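Local coordinates for protein sesquisabinene B synthase 2 (Santalum album, PDB 6A2A) that probably catalyses the metal-dependent cyclisation of farnesyl diphosphate to the sesquiterpene sesquisabinene B, at residues E77-L82 with N120-S125; F84-R89 with L213-R218; V106-Y111 with R129-N134. All coordinates share one frame; numbering follows the deposited sequence.

How the interactions relate
The three contacts lie on the same side of the chain's centre, and interactions 1 and 3 fall wholly within the N-terminal helical domain of the terpene synthase fold. Interactions 1 and 2 share helix 78-90, interactions 1 and 3 share helix 121-133, and interaction 3 adds helix 98-110. Centres of interactions 1 and 3 are about 11 Å apart; each lies about 15 Å from interaction 2. In sequence, the partners of interaction 3 fall between those of interaction 2. Leu82 packs on Val108 and Ile130, joining interactions 1 and 3, whereas salt bridges Asp86-Arg129 and Arg89-Glu133 join 2 and 3. Apolar packing thus gives way to paired charges along one helix bundle, toward the loop 213-218.

Interaction 1 of 3, residues E77-L82 with N120-S125; sequences EPLTKL and NLHATS
Leu79 sets its branched end against Ala123 and beside His122. Its CG stands anti to the backbone N (chi1 180°), which carries both methyls across: Leu79 CD1 lies 3.7 Å from Ala123 CB, and Leu79 CD2 is 4.1 Å from that same Ala123 CB. The backbones run close here, Leu79 CA and Ala123 CA being 6.4 Å apart. The imidazole of His122 is met obliquely, with Leu79 CD1 4.1 Å from His122 NE2. An alanine in place of Leu79 would remove both methyls and is likely to leave a gap beside Ala123 and the imidazole.

No hydrogen bond crosses between the segments; the polar bonds brace the 120-125 side. Asn120 is the N-cap of its helix: Ala123 N donates to Asn120 OD1 at 3.0 Å, nearly straight at 173°, from above the carbonyl plane. The His122 ring is held at both nitrogens, ND1 by Ser165 and NE2 by Glu83 of helix 78-90, which probably limits its rotation.

The contact therefore joins the first turns of helices 78-90 and 121-133. Helix 160-170 adjoins the latter through Ser125, while Leu82, one turn on from Leu79, packs against Val108 of helix 98-110.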
loop_
_atom_site.group_PDB
_atom_site.type_symbol
_atom_site.label_atom_id
_atom_site.label_comp_id
_atom_site.label_asym_id
_atom_site.label_seq_id
_atom_site.Cartn_x
_atom_site.Cartn_y
_atom_site.Cartn_z
ATOM N N GLU A 77 -3.423 -25.811 -44.274
ATOM C CA GLU A 77 -3.864 -24.994 -45.376
ATOM C C GLU A 77 -3.932 -23.537 -44.890
ATOM O O GLU A 77 -4.166 -23.307 -43.698
ATOM C CB GLU A 77 -5.233 -25.432 -45.889
ATOM C CG GLU A 77 -5.248 -26.854 -46.450
ATOM C CD GLU A 77 -4.248 -27.083 -47.566
ATOM O OE1 GLU A 77 -4.112 -26.214 -48.443
ATOM O OE2 GLU A 77 -3.613 -28.143 -47.544
ATOM N N PRO A 78 -3.674 -22.573 -45.785
ATOM C CA PRO A 78 -3.542 -21.170 -45.362
ATOM C C PRO A 78 -4.818 -20.605 -44.722
ATOM O O PRO A 78 -4.733 -19.854 -43.736
ATOM C CB PRO A 78 -3.285 -20.369 -46.636
ATOM C CG PRO A 78 -3.647 -21.350 -47.755
ATOM C CD PRO A 78 -3.218 -22.670 -47.171
ATOM N N LEU A 79 -5.978 -20.909 -45.282
ATOM C CA LEU A 79 -7.206 -20.393 -44.643
ATOM C C LEU A 79 -7.327 -20.981 -43.240
ATOM O O LEU A 79 -7.713 -20.280 -42.287
ATOM C CB LEU A 79 -8.423 -20.717 -45.499
ATOM C CG LEU A 79 -9.747 -20.229 -44.920
ATOM C CD1 LEU A 79 -9.734 -18.713 -44.750
ATOM C CD2 LEU A 79 -10.902 -20.670 -45.801
ATOM N N THR A 80 -6.993 -22.264 -43.095
ATOM C CA THR A 80 -7.144 -22.955 -41.845
ATOM C C THR A 80 -6.177 -22.327 -40.833
ATOM O O THR A 80 -6.517 -22.151 -39.694
ATOM C CB THR A 80 -6.909 -24.469 -42.030
ATOM O OG1 THR A 80 -7.904 -24.919 -42.968
ATOM C CG2 THR A 80 -7.022 -25.235 -40.741
ATOM N N LYS A 81 -4.967 -21.975 -41.267
ATOM C CA LYS A 81 -4.023 -21.353 -40.362
ATOM C C LYS A 81 -4.541 -19.957 -39.964
ATOM O O LYS A 81 -4.418 -19.607 -38.811
ATOM C CB LYS A 81 -2.631 -21.285 -41.011
ATOM C CG LYS A 81 -1.518 -20.682 -40.154
ATOM C CD LYS A 81 -1.327 -21.315 -38.770
ATOM C CE LYS A 81 -0.878 -22.765 -38.767
ATOM N NZ LYS A 81 0.545 -22.903 -39.125
ATOM N N LEU A 82 -5.110 -19.196 -40.873
ATOM C CA LEU A 82 -5.603 -17.833 -40.466
ATOM C C LEU A 82 -6.733 -18.017 -39.446
ATOM O O LEU A 82 -6.849 -17.289 -38.477
ATOM C CB LEU A 82 -6.112 -17.055 -41.664
ATOM C CG LEU A 82 -5.071 -16.516 -42.651
ATOM C CD1 LEU A 82 -5.742 -15.714 -43.705
ATOM C CD2 LEU A 82 -3.980 -15.682 -41.995
ATOM N N ASN A 120 -13.596 -16.135 -52.756
ATOM C CA ASN A 120 -14.147 -16.606 -51.502
ATOM C C ASN A 120 -14.293 -15.426 -50.532
ATOM O O ASN A 120 -13.258 -14.958 -50.075
ATOM C CB ASN A 120 -13.211 -17.651 -50.923
ATOM C CG ASN A 120 -13.754 -18.279 -49.663
ATOM O OD1 ASN A 120 -14.372 -17.586 -48.841
ATOM N ND2 ASN A 120 -13.492 -19.566 -49.493
ATOM N N LEU A 121 -15.509 -14.968 -50.254
ATOM C CA LEU A 121 -15.724 -13.734 -49.464
ATOM C C LEU A 121 -15.169 -13.892 -48.051
ATOM O O LEU A 121 -14.478 -12.959 -47.571
ATOM C CB LEU A 121 -17.195 -13.354 -49.428
ATOM C CG LEU A 121 -17.503 -12.042 -48.702
ATOM C CD1 LEU A 121 -16.797 -10.850 -49.378
ATOM C CD2 LEU A 121 -18.981 -11.825 -48.594
ATOM N N HIS A 122 -15.434 -15.034 -47.397
ATOM C CA HIS A 122 -14.884 -15.272 -46.060
ATOM C C HIS A 122 -13.357 -15.202 -46.044
ATOM O O HIS A 122 -12.771 -14.569 -45.194
ATOM C CB HIS A 122 -15.341 -16.624 -45.511
ATOM C CG HIS A 122 -14.579 -17.092 -44.327
ATOM N ND1 HIS A 122 -14.634 -16.431 -43.113
ATOM C CD2 HIS A 122 -13.811 -18.176 -44.141
ATOM C CE1 HIS A 122 -13.909 -17.096 -42.243
ATOM N NE2 HIS A 122 -13.378 -18.184 -42.857
ATOM N N ALA A 123 -12.690 -15.945 -46.924
ATOM C CA ALA A 123 -11.265 -16.051 -46.910
ATOM C C ALA A 123 -10.616 -14.713 -47.272
ATOM O O ALA A 123 -9.576 -14.377 -46.683
ATOM C CB ALA A 123 -10.793 -17.108 -47.889
ATOM N N THR A 124 -11.209 -14.028 -48.200
ATOM C CA THR A 124 -10.671 -12.779 -48.676
ATOM C C THR A 124 -10.709 -11.771 -47.520
ATOM O O THR A 124 -9.711 -11.062 -47.270
ATOM C CB THR A 124 -11.437 -12.196 -49.859
ATOM O OG1 THR A 124 -11.331 -13.038 -51.031
ATOM C CG2 THR A 124 -10.902 -10.823 -50.230
ATOM N N SER A 125 -11.832 -11.773 -46.834
ATOM C CA SER A 125 -12.144 -10.815 -45.742
ATOM C C SER A 125 -11.231 -11.111 -44.569
ATOM O O SER A 125 -10.590 -10.202 -43.990
ATOM C CB SER A 125 -13.614 -10.942 -45.334
ATOM O OG SER A 125 -14.555 -10.513 -46.310
#

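Interaction 2 of 3, residues F84-R89 with L213-R218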
loop_
_atom_site.group_PDB
_atom_site.type_symbol
_atom_site.label_atom_id
_atom_site.label_comp_id
_atom_site.label_asym_id
_atom_site.label_seq_id
_atom_site.Cartn_x
_atom_site.Cartn_y
_atom_site.Cartn_z
ATOM N N PHE A 84 -7.098 -20.402 -37.315
ATOM C CA PHE A 84 -6.603 -20.847 -36.092
ATOM C C PHE A 84 -5.986 -19.672 -35.308
ATOM O O PHE A 84 -6.241 -19.549 -34.097
ATOM C CB PHE A 84 -5.535 -21.916 -36.312
ATOM C CG PHE A 84 -5.144 -22.680 -35.089
ATOM C CD1 PHE A 84 -5.954 -23.687 -34.603
ATOM C CD2 PHE A 84 -3.964 -22.406 -34.413
ATOM C CE1 PHE A 84 -5.609 -24.391 -33.469
ATOM C CE2 PHE A 84 -3.628 -23.117 -33.276
ATOM C CZ PHE A 84 -4.449 -24.117 -32.809
ATOM N N ILE A 85 -5.187 -18.851 -35.982
ATOM C CA ILE A 85 -4.546 -17.714 -35.251
ATOM C C ILE A 85 -5.597 -16.632 -34.927
ATOM O O ILE A 85 -5.421 -15.910 -33.923
ATOM C CB ILE A 85 -3.334 -17.153 -36.026
ATOM C CG1 ILE A 85 -3.711 -16.645 -37.410
ATOM C CG2 ILE A 85 -2.206 -18.175 -36.092
ATOM C CD1 ILE A 85 -2.703 -15.708 -38.019
ATOM N N ASP A 86 -6.665 -16.505 -35.698
ATOM C CA ASP A 86 -7.832 -15.644 -35.340
ATOM C C ASP A 86 -8.469 -16.146 -34.053
ATOM O O ASP A 86 -8.729 -15.397 -33.169
ATOM C CB ASP A 86 -8.814 -15.490 -36.472
ATOM C CG ASP A 86 -9.804 -14.333 -36.248
ATOM O OD1 ASP A 86 -9.296 -13.233 -35.844
ATOM O OD2 ASP A 86 -11.033 -14.487 -36.532
ATOM N N THR A 87 -8.625 -17.468 -33.930
ATOM C CA THR A 87 -9.132 -18.129 -32.705
ATOM C C THR A 87 -8.213 -17.909 -31.509
ATOM O O THR A 87 -8.671 -17.582 -30.403
ATOM C CB THR A 87 -9.298 -19.651 -32.977
ATOM O OG1 THR A 87 -10.195 -19.748 -34.068
ATOM C CG2 THR A 87 -9.852 -20.396 -31.799
ATOM N N VAL A 88 -6.921 -18.031 -31.713
ATOM C CA VAL A 88 -5.954 -17.815 -30.642
ATOM C C VAL A 88 -6.103 -16.381 -30.094
ATOM O O VAL A 88 -6.120 -16.157 -28.928
ATOM C CB VAL A 88 -4.488 -18.027 -31.144
ATOM C CG1 VAL A 88 -3.464 -17.599 -30.126
ATOM C CG2 VAL A 88 -4.224 -19.457 -31.505
ATOM N N ARG A 89 -6.205 -15.441 -30.994
ATOM C CA ARG A 89 -6.342 -14.033 -30.626
ATOM C C ARG A 89 -7.614 -13.795 -29.852
ATOM O O ARG A 89 -7.651 -13.169 -28.845
ATOM C CB ARG A 89 -6.375 -13.193 -31.887
ATOM C CG ARG A 89 -6.714 -11.731 -31.689
ATOM C CD ARG A 89 -8.182 -11.462 -31.818
ATOM N NE ARG A 89 -8.559 -10.076 -31.617
ATOM C CZ ARG A 89 -8.616 -9.172 -32.565
ATOM N NH1 ARG A 89 -8.313 -9.479 -33.795
ATOM N NH2 ARG A 89 -9.001 -7.959 -32.285
ATOM N N LEU A 213 -21.159 -4.859 -31.318
ATOM C CA LEU A 213 -19.820 -4.234 -31.481
ATOM C C LEU A 213 -18.964 -5.140 -32.358
ATOM O O LEU A 213 -18.840 -6.338 -32.069
ATOM C CB LEU A 213 -19.098 -4.046 -30.145
ATOM C CG LEU A 213 -19.580 -2.907 -29.248
ATOM C CD1 LEU A 213 -18.894 -2.995 -27.900
ATOM C CD2 LEU A 213 -19.362 -1.546 -29.870
ATOM N N PRO A 214 -18.327 -4.589 -33.395
ATOM C CA PRO A 214 -17.369 -5.400 -34.133
ATOM C C PRO A 214 -16.186 -5.862 -33.282
ATOM O O PRO A 214 -15.840 -5.228 -32.274
ATOM C CB PRO A 214 -16.912 -4.520 -35.302
ATOM C CG PRO A 214 -17.278 -3.139 -34.877
ATOM C CD PRO A 214 -18.442 -3.227 -33.917
ATOM N N LEU A 215 -15.534 -6.974 -33.644
ATOM C CA LEU A 215 -14.455 -7.494 -32.930
ATOM C C LEU A 215 -13.360 -6.428 -32.714
ATOM O O LEU A 215 -12.734 -6.385 -31.652
ATOM C CB LEU A 215 -13.884 -8.707 -33.687
ATOM C CG LEU A 215 -12.694 -9.389 -33.052
ATOM C CD1 LEU A 215 -13.034 -9.893 -31.685
ATOM C CD2 LEU A 215 -12.183 -10.558 -33.900
ATOM N N HIS A 216 -13.145 -5.626 -33.739
ATOM C CA HIS A 216 -12.078 -4.629 -33.731
ATOM C C HIS A 216 -12.330 -3.611 -32.607
ATOM O O HIS A 216 -11.372 -2.983 -32.163
ATOM C CB HIS A 216 -12.031 -3.920 -35.088
ATOM C CG HIS A 216 -10.832 -3.048 -35.284
ATOM N ND1 HIS A 216 -9.555 -3.516 -35.122
ATOM C CD2 HIS A 216 -10.723 -1.773 -35.739
ATOM C CE1 HIS A 216 -8.687 -2.541 -35.436
ATOM N NE2 HIS A 216 -9.364 -1.494 -35.864
ATOM N N TRP A 217 -13.585 -3.394 -32.230
ATOM C CA TRP A 217 -13.968 -2.361 -31.220
ATOM C C TRP A 217 -14.109 -2.969 -29.803
ATOM O O TRP A 217 -14.397 -2.243 -28.854
ATOM C CB TRP A 217 -15.257 -1.686 -31.677
ATOM C CG TRP A 217 -15.091 -0.778 -32.858
ATOM C CD1 TRP A 217 -13.972 -0.607 -33.623
ATOM C CD2 TRP A 217 -16.094 0.071 -33.405
ATOM N NE1 TRP A 217 -14.221 0.280 -34.632
ATOM C CE2 TRP A 217 -15.496 0.763 -34.484
ATOM C CE3 TRP A 217 -17.406 0.373 -33.069
ATOM C CZ2 TRP A 217 -16.206 1.679 -35.221
ATOM C CZ3 TRP A 217 -18.090 1.314 -33.778
ATOM C CH2 TRP A 217 -17.520 1.917 -34.888
ATOM N N ARG A 218 -13.898 -4.257 -29.621
ATOM C CA ARG A 218 -14.081 -4.901 -28.327
ATOM C C ARG A 218 -12.753 -5.007 -27.593
ATOM O O ARG A 218 -11.667 -5.062 -28.204
ATOM C CB ARG A 218 -14.757 -6.279 -28.515
ATOM C CG ARG A 218 -16.212 -6.177 -28.932
ATOM C CD ARG A 218 -16.895 -7.558 -29.174
ATOM N NE ARG A 218 -18.315 -7.426 -29.331
ATOM C CZ ARG A 218 -19.189 -7.340 -28.317
ATOM N NH1 ARG A 218 -18.759 -7.266 -27.064
ATOM N NH2 ARG A 218 -20.472 -7.268 -28.581
HETATM O O HOH W 1 -8.724 -6.242 -34.716
HETATM O O HOH W 2 -10.481 -6.380 -30.271
#
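Arg89 leaves helix 78-90 with CG anti to the backbone N (chi1 172°) and then bends at chi2 (-92°), a turn that brings its guanidinium against Leu215. Leu215 comes from the opposite direction, its own CG likewise anti to N (chi1 180°), and lays a methyl over the flat group. CD2 sits over the centre of one face of that guanidinium, and Leu215 CD2 to Arg89 NH1 is 4.0 Å. One carbon back from that methyl, Leu215 CG is 4.0 Å from Arg89 NH2. Asp86 only skirts the same methyl, its OD1 being 4.4 Å from Leu215 CD2.

No direct hydrogen bond crosses; two waters do the bridging, both in the guanidinium plane at its edge. Water 1 accepts from Arg89 NH2 at 3.0 Å and is hydrogen-bonded to His216 ND1, meeting the imidazole at its edge. Water 2 also accepts from Arg89 NH2, and it donates to two backbone carbonyls, 2.6 Å to Leu215 O and 2.7 Å to Arg218 O. The loop is braced internally as well, by Arg218 NE donating to Leu213 O at 3.0 Å.

Outside the segments, Arg89 NH1 is paired with Glu133, Asp86 with Arg129, and His216 NE2 bonds to Asn508. The chemistry implies a division of labour: the face of the cation takes a hydrocarbon lid, while its edge carries the polar links. Held in this way, the guanidinium is probably restrained in rotation and ties helix 78-90, through ordered water, to the 3-10 turn 215-217.

Interaction 3 of 3, residues V106-Y111 with R129-N134; sequences VMVSKY and RIMREN
Ser109, which faces Met131 across this contact, donates its hydroxyl to Val106 O at 2.6 Å, in the carbonyl plane and on a lone pair. That carbonyl is gripped further by weak bonds from the backbone N of Ser109 and of Lys110. With OG between the backbone N and the carbonyl carbon (chi1 73°), the hydroxyl turns back onto its own helix, while the CB meets the thioether: Ser109 CB to Met131 SD is 3.8 Å.

Met131 reaches across with CG beside its backbone N and a bend at chi2 (-56°), so that the methyl arrives at the seam between two residues. Met131 CE lies 3.7 Å from Val108 CG1 and equally 3.7 Å from Ser109 N, touching both side chain and backbone of helix 98-110. The Val108 and Met131 side chains cross obliquely, and Val105 also touches the methionine.

On and just after helix 121-133, two bonds lie within the segment. Asn134 ND2 donates to Ile130 O at 2.9 Å, almost straight at 177°, and Arg129 NH1 forms a salt bridge with Glu133 OE2 at 3.0 Å, from the syn side but tilted out of the carboxylate plane. Glu133 OE2 is shared with Arg89.

Chemically, the junction of helices 98-110 and 121-133 is carried by sulfur and methyl packing with no hydrogen bond across it. The serine's O-H is donated within its own turn, which is consistent with its CB serving as an apolar surface for the thioether.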
loop_
_atom_site.group_PDB
_atom_site.type_symbol
_atom_site.label_atom_id
_atom_site.label_comp_id
_atom_site.label_asym_id
_atom_site.label_seq_id
_atom_site.Cartn_x
_atom_site.Cartn_y
_atom_site.Cartn_z
ATOM N N VAL A 106 3.015 -13.953 -41.510
ATOM C CA VAL A 106 4.019 -13.641 -42.558
ATOM C C VAL A 106 4.042 -14.781 -43.600
ATOM O O VAL A 106 3.892 -14.531 -44.802
ATOM C CB VAL A 106 5.412 -13.424 -41.934
ATOM C CG1 VAL A 106 6.496 -13.355 -43.002
ATOM C CG2 VAL A 106 5.459 -12.169 -41.064
ATOM N N MET A 107 4.216 -15.985 -43.116
ATOM C CA MET A 107 4.100 -17.247 -43.954
ATOM C C MET A 107 2.872 -17.179 -44.865
ATOM O O MET A 107 2.979 -17.265 -46.111
ATOM C CB MET A 107 3.978 -18.487 -43.067
ATOM C CG MET A 107 5.308 -19.125 -42.677
ATOM S SD MET A 107 5.774 -20.517 -43.741
ATOM C CE MET A 107 7.502 -20.135 -44.043
ATOM N N VAL A 108 1.675 -16.963 -44.299
ATOM C CA VAL A 108 0.515 -16.866 -45.137
ATOM C C VAL A 108 0.690 -15.705 -46.128
ATOM O O VAL A 108 0.190 -15.790 -47.275
ATOM C CB VAL A 108 -0.803 -16.764 -44.326
ATOM C CG1 VAL A 108 -2.001 -16.525 -45.201
ATOM C CG2 VAL A 108 -1.033 -17.992 -43.480
ATOM N N SER A 109 1.383 -14.606 -45.760
ATOM C CA SER A 109 1.431 -13.510 -46.729
ATOM C C SER A 109 2.336 -13.920 -47.914
ATOM O O SER A 109 2.215 -13.339 -48.971
ATOM C CB SER A 109 1.865 -12.181 -46.118
ATOM O OG SER A 109 3.244 -12.197 -45.822
ATOM N N LYS A 110 3.170 -14.920 -47.708
ATOM C CA LYS A 110 4.193 -15.400 -48.693
ATOM C C LYS A 110 3.699 -16.626 -49.487
ATOM O O LYS A 110 4.371 -17.074 -50.420
ATOM C CB LYS A 110 5.475 -15.793 -47.949
ATOM C CG LYS A 110 6.310 -14.649 -47.380
ATOM C CD LYS A 110 6.027 -13.311 -48.026
ATOM C CE LYS A 110 7.270 -12.514 -48.360
ATOM N NZ LYS A 110 7.627 -11.554 -47.288
ATOM N N TYR A 111 2.580 -17.232 -49.090
ATOM C CA TYR A 111 1.985 -18.342 -49.844
ATOM C C TYR A 111 1.717 -17.871 -51.271
ATOM O O TYR A 111 1.026 -16.891 -51.496
ATOM C CB TYR A 111 0.694 -18.789 -49.160
ATOM C CG TYR A 111 0.154 -20.114 -49.613
ATOM C CD1 TYR A 111 -0.716 -20.199 -50.683
ATOM C CD2 TYR A 111 0.461 -21.274 -48.923
ATOM C CE1 TYR A 111 -1.227 -21.420 -51.093
ATOM C CE2 TYR A 111 -0.051 -22.495 -49.315
ATOM C CZ TYR A 111 -0.903 -22.573 -50.399
ATOM O OH TYR A 111 -1.406 -23.799 -50.766
ATOM N N ARG A 129 -8.301 -8.787 -43.069
ATOM C CA ARG A 129 -8.279 -8.304 -41.666
ATOM C C ARG A 129 -7.018 -8.731 -40.924
ATOM O O ARG A 129 -6.402 -7.880 -40.242
ATOM C CB ARG A 129 -9.535 -8.743 -40.908
ATOM C CG ARG A 129 -9.471 -8.398 -39.423
ATOM C CD ARG A 129 -10.841 -8.473 -38.757
ATOM N NE ARG A 129 -11.349 -9.853 -38.697
ATOM C CZ ARG A 129 -10.957 -10.790 -37.882
ATOM N NH1 ARG A 129 -10.006 -10.571 -36.981
ATOM N NH2 ARG A 129 -11.540 -12.000 -37.954
ATOM N N ILE A 130 -6.635 -10.007 -40.972
ATOM C CA ILE A 130 -5.535 -10.516 -40.217
ATOM C C ILE A 130 -4.251 -9.844 -40.699
ATOM O O ILE A 130 -3.366 -9.561 -39.897
ATOM C CB ILE A 130 -5.406 -12.053 -40.293
ATOM C CG1 ILE A 130 -6.674 -12.782 -39.832
ATOM C CG2 ILE A 130 -4.203 -12.515 -39.502
ATOM C CD1 ILE A 130 -6.890 -12.761 -38.348
ATOM N N MET A 131 -4.123 -9.729 -42.008
ATOM C CA MET A 131 -2.933 -9.005 -42.571
ATOM C C MET A 131 -2.844 -7.576 -41.997
ATOM O O MET A 131 -1.798 -7.212 -41.421
ATOM C CB MET A 131 -3.009 -8.971 -44.087
ATOM C CG MET A 131 -2.807 -10.334 -44.762
ATOM S SD MET A 131 -1.302 -11.153 -44.352
ATOM C CE MET A 131 -1.676 -12.842 -44.832
ATOM N N ARG A 132 -3.901 -6.799 -42.093
ATOM C CA ARG A 132 -3.867 -5.414 -41.636
ATOM C C ARG A 132 -3.697 -5.327 -40.125
ATOM O O ARG A 132 -2.933 -4.435 -39.652
ATOM C CB ARG A 132 -5.085 -4.629 -42.102
ATOM C CG ARG A 132 -5.056 -4.260 -43.579
ATOM C CD ARG A 132 -5.987 -3.145 -43.870
ATOM N NE ARG A 132 -5.984 -2.685 -45.248
ATOM C CZ ARG A 132 -6.466 -1.520 -45.660
ATOM N NH1 ARG A 132 -6.975 -0.643 -44.794
ATOM N NH2 ARG A 132 -6.462 -1.239 -46.947
ATOM N N GLU A 133 -4.328 -6.200 -39.350
ATOM C CA GLU A 133 -4.062 -6.192 -37.877
ATOM C C GLU A 133 -2.580 -6.385 -37.597
ATOM O O GLU A 133 -2.095 -6.012 -36.528
ATOM C CB GLU A 133 -4.828 -7.336 -37.200
ATOM C CG GLU A 133 -6.314 -7.128 -37.215
ATOM C CD GLU A 133 -7.121 -8.345 -36.766
ATOM O OE1 GLU A 133 -6.512 -9.423 -36.651
ATOM O OE2 GLU A 133 -8.315 -8.161 -36.423
ATOM N N ASN A 134 -1.854 -7.036 -38.534
ATOM C CA ASN A 134 -0.447 -7.323 -38.279
ATOM C C ASN A 134 0.486 -6.425 -39.098
ATOM O O ASN A 134 1.656 -6.726 -39.206
ATOM C CB ASN A 134 -0.134 -8.794 -38.538
ATOM C CG ASN A 134 -0.642 -9.667 -37.432
ATOM O OD1 ASN A 134 0.061 -9.851 -36.453
ATOM N ND2 ASN A 134 -1.875 -10.133 -37.524
#